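Local coordinates for protein LIP (Serratia marcescens, PDB 4A1R) that serves as a membrane-bound lipoprotein component of the type VI secretion system, folded as a beta-sandwich of the TssJ family, at residues 58-61 / 62-65; 71-74 / 75-78. All blocks are in the same frame, centred on the assembly; numbering follows the deposited sequence. Where two conformers were deposited one is given.

Contact 1 of 2, residues 58-61 / 62-65; sequences SVLG and NSLL
The first torsion of Ser63, chi1 82°, places OG between its own backbone N and carbonyl carbon, and from there the hydroxyl swings back to the carbonyl of Leu60. Leu64 has CG anti to its N (chi1 177°), with its CB facing Leu60; the two leucine side chains cross at a slant. Ser63 OG donates to Leu60 O at 2.8 Å. Ser63 N donates to the same oxygen at 3.1 Å, with a rather bent N-H...O angle of 145°. Both donors lie on one face of the carbonyl plane, so a single residue grips this oxygen twice. The hydroxyl also rests on Leu60 CB, 3.4 Å from Ser63 OG. One residue further on, Leu64 N donates to Gly61 O at 3.1 Å. This bond is straighter, but the donor stands well above the carbonyl plane. The apolar side of the turn is made by Leu60 CB against Leu64 CB, 3.8 Å apart. The methyls follow less closely, with Leu60 CD1 at 4.2 Å from Leu64 CD1. Leu36 of strand 31-38 touches both leucines. Leu60 also packs on Leu52 of its own helix and on Phe44 of helix 42-46. Gly61 leaves helical geometry with positive phi, a conformation that glycine adopts readily. The backbone then makes a short 3-10 turn at Asn62 and Ser63 before extending. Two successive i to i+3 bonds, with a glycine at the break, form a compact helix-to-strand junction. It joins helix 49-60 to edge strand 64-72 of the antiparallel sheet.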
loop_
_atom_site.group_PDB
_atom_site.type_symbol
_atom_site.label_atom_id
_atom_site.label_comp_id
_atom_site.label_asym_id
_atom_site.label_seq_id
_atom_site.Cartn_x
_atom_site.Cartn_y
_atom_site.Cartn_z
ATOM N N SER A 58 9.257 8.511 12.599
ATOM C CA SER A 58 10.135 9.654 12.730
ATOM C C SER A 58 10.090 10.518 11.477
ATOM O O SER A 58 9.872 11.728 11.559
ATOM C CB SER A 58 11.569 9.213 13.024
ATOM O OG SER A 58 12.452 10.317 12.974
ATOM N N VAL A 59 10.271 9.903 10.313
ATOM C CA VAL A 59 10.294 10.686 9.077
ATOM C C VAL A 59 8.891 11.170 8.681
ATOM O O VAL A 59 8.762 12.240 8.112
ATOM C CB VAL A 59 11.081 9.998 7.918
ATOM C CG1 VAL A 59 10.247 8.931 7.218
ATOM C CG2 VAL A 59 11.544 11.039 6.911
ATOM N N LEU A 60 7.841 10.416 9.014
ATOM C CA LEU A 60 6.484 10.828 8.613
ATOM C C LEU A 60 5.714 11.668 9.636
ATOM O O LEU A 60 4.792 12.406 9.260
ATOM C CB LEU A 60 5.636 9.629 8.169
ATOM C CG LEU A 60 6.232 8.755 7.057
ATOM C CD1 LEU A 60 5.410 7.495 6.895
ATOM C CD2 LEU A 60 6.336 9.506 5.746
ATOM N N GLY A 61 6.081 11.534 10.911
ATOM C CA GLY A 61 5.438 12.271 11.998
ATOM C C GLY A 61 3.943 12.056 12.083
ATOM O O GLY A 61 3.449 10.924 12.032
ATOM N N ASN A 62 3.232 13.171 12.184
ATOM C CA ASN A 62 1.787 13.210 12.345
ATOM C C ASN A 62 1.094 12.678 11.108
ATOM O O ASN A 62 -0.095 12.349 11.153
ATOM C CB ASN A 62 1.312 14.648 12.626
ATOM C CG ASN A 62 1.776 15.174 13.975
ATOM O OD1 ASN A 62 1.295 14.746 15.027
ATOM N ND2 ASN A 62 2.702 16.123 13.948
ATOM N N SER A 63 1.829 12.583 9.997
ATOM C CA SER A 63 1.219 12.077 8.778
ATOM C C SER A 63 0.974 10.565 8.819
ATOM O O SER A 63 0.124 10.072 8.098
ATOM C CB SER A 63 1.957 12.512 7.502
ATOM O OG SER A 63 3.083 11.686 7.229
ATOM N N LEU A 64 1.661 9.860 9.711
ATOM C CA LEU A 64 1.493 8.419 9.797
ATOM C C LEU A 64 0.476 8.008 10.871
ATOM O O LEU A 64 0.701 8.158 12.070
ATOM C CB LEU A 64 2.842 7.717 9.981
ATOM C CG LEU A 64 2.827 6.188 10.172
ATOM C CD1 LEU A 64 2.378 5.435 8.932
ATOM C CD2 LEU A 64 4.163 5.665 10.699
ATOM N N LEU A 65 -0.637 7.475 10.401
ATOM C CA LEU A 65 -1.680 6.987 11.279
ATOM C C LEU A 65 -1.445 5.561 11.718
ATOM O O LEU A 65 -1.566 5.247 12.895
ATOM C CB LEU A 65 -3.041 7.099 10.591
ATOM C CG LEU A 65 -3.480 8.521 10.234
ATOM C CD1 LEU A 65 -4.927 8.524 9.766
ATOM C CD2 LEU A 65 -3.273 9.469 11.410
#

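Contact 2 of 2, residues 71-74 / 75-78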
loop_
_atom_site.group_PDB
_atom_site.type_symbol
_atom_site.label_atom_id
_atom_site.label_comp_id
_atom_site.label_asym_id
_atom_site.label_seq_id
_atom_site.Cartn_x
_atom_site.Cartn_y
_atom_site.Cartn_z
ATOM N N PHE A 71 5.029 -10.498 3.922
ATOM C CA PHE A 71 5.845 -10.925 2.783
ATOM C C PHE A 71 4.991 -11.561 1.692
ATOM O O PHE A 71 4.020 -12.289 1.971
ATOM C CB PHE A 71 6.886 -11.961 3.193
ATOM C CG PHE A 71 8.085 -11.386 3.870
ATOM C CD1 PHE A 71 8.080 -11.164 5.245
ATOM C CD2 PHE A 71 9.225 -11.055 3.142
ATOM C CE1 PHE A 71 9.192 -10.628 5.885
ATOM C CE2 PHE A 71 10.341 -10.527 3.786
ATOM C CZ PHE A 71 10.326 -10.311 5.151
ATOM N N LEU A 72 5.411 -11.337 0.447
ATOM C CA LEU A 72 4.700 -11.835 -0.704
ATOM C C LEU A 72 5.711 -12.747 -1.420
ATOM O O LEU A 72 6.842 -12.326 -1.678
ATOM C CB LEU A 72 4.313 -10.608 -1.534
ATOM C CG LEU A 72 3.320 -10.590 -2.674
ATOM C CD1 LEU A 72 1.995 -11.211 -2.256
ATOM C CD2 LEU A 72 3.174 -9.132 -3.089
ATOM N N THR A 73 5.319 -13.988 -1.682
ATOM C CA THR A 73 6.120 -14.981 -2.446
ATOM C C THR A 73 6.003 -14.758 -3.969
ATOM O O THR A 73 4.906 -14.523 -4.469
ATOM C CB THR A 73 5.618 -16.396 -2.133
ATOM O OG1 THR A 73 5.550 -16.545 -0.713
ATOM C CG2 THR A 73 6.538 -17.497 -2.737
ATOM N N PRO A 74 7.120 -14.845 -4.713
ATOM C CA PRO A 74 7.017 -14.750 -6.168
ATOM C C PRO A 74 5.956 -15.720 -6.690
ATOM O O PRO A 74 5.895 -16.857 -6.257
ATOM C CB PRO A 74 8.403 -15.198 -6.638
ATOM C CG PRO A 74 9.301 -14.752 -5.526
ATOM C CD PRO A 74 8.516 -15.010 -4.278
ATOM N N GLY A 75 5.101 -15.248 -7.573
ATOM C CA GLY A 75 4.055 -16.108 -8.138
ATOM C C GLY A 75 2.766 -16.153 -7.344
ATOM O O GLY A 75 1.744 -16.597 -7.863
ATOM N N GLN A 76 2.784 -15.671 -6.100
ATOM C CA GLN A 76 1.591 -15.729 -5.240
ATOM C C GLN A 76 0.478 -14.808 -5.759
ATOM O O GLN A 76 0.739 -13.700 -6.191
ATOM C CB GLN A 76 1.975 -15.368 -3.808
ATOM C CG GLN A 76 0.990 -15.773 -2.727
ATOM C CD GLN A 76 1.589 -15.684 -1.328
ATOM O OE1 GLN A 76 2.375 -14.771 -1.014
ATOM N NE2 GLN A 76 1.232 -16.639 -0.482
ATOM N N THR A 77 -0.769 -15.279 -5.726
ATOM C CA THR A 77 -1.913 -14.468 -6.140
ATOM C C THR A 77 -2.953 -14.346 -5.022
ATOM O O THR A 77 -3.176 -15.297 -4.273
ATOM C CB THR A 77 -2.663 -15.043 -7.364
ATOM O OG1 THR A 77 -2.797 -16.459 -7.214
ATOM C CG2 THR A 77 -1.912 -14.742 -8.650
ATOM N N GLY A 78 -3.616 -13.194 -4.968
ATOM C CA GLY A 78 -4.770 -13.000 -4.068
ATOM C C GLY A 78 -4.487 -12.899 -2.589
ATOM O O GLY A 78 -5.340 -13.237 -1.753
HETATM O O HOH W 1 4.562 -15.041 1.467
#
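Thr73 to Gln76 form a type II beta turn, closed by the bond from Gln76 N to Thr73 O at 2.9 Å. Strand 64-72 ends just before it. Pro74 and Gly75 take the two central positions, and Gly75 has phi 88°, the positive value usual at the third position of a type II turn, where glycine is common. The proline ring packs outside the turn on Val20 and Pro28. The side chain of Gln76 then folds back across the turn. Its CG lies anti to the backbone N (chi1 -162°) and the chain stays extended beyond it, which carries the amide over to the start of the turn. There Gln76 OE1 accepts from Thr73 N at 3.1 Å. The N-H points almost straight at the oxygen, at 168°, but the donor sits above the amide plane. Thr73 and Gln76 are thus linked twice, backbone to backbone and backbone to side chain. Their side chains cross at about a right angle. Leu72 CD1 lies 3.8 Å from Gln76 OE1, a methyl set against the amide oxygen, while Leu72 itself is buried against Phe14 and Ile33. One water ties the polar groups together. It donates to Phe71 O at 2.8 Å, bonds Thr73 OG1 at 2.8 Å, and makes a weak bond to Gln76 OE1. Lys79 NZ also hydrogen-bonds to Phe71 O and Gln76 OE1. The lysine charge would probably polarise the amide carbonyl, and threonine N-H, water and lysine share its one oxygen, in keeping with the weak water bond.

In the fold
Contacts 1 and 2 mark the two ends of strand 64-72, an outermost strand of the antiparallel sheet. Residues 58-65 bring the chain into it from helix 49-60. Residues 71-78 lead out of it toward strand 79-84, an outermost strand of the mixed sheet. The route therefore passes from the helices, through one sheet, to the other sheet of the sandwich. The two contacts do not touch. The centres of contact 1 and contact 2 are 28 Å apart and the nearest atoms of contact 1 and contact 2 about 17 Å. They lie on opposite sides of the centre of the chain. Contact 1 is partly buried, its side chains touching helix 42-46 and strand 31-38, whereas contact 2 lies at the surface.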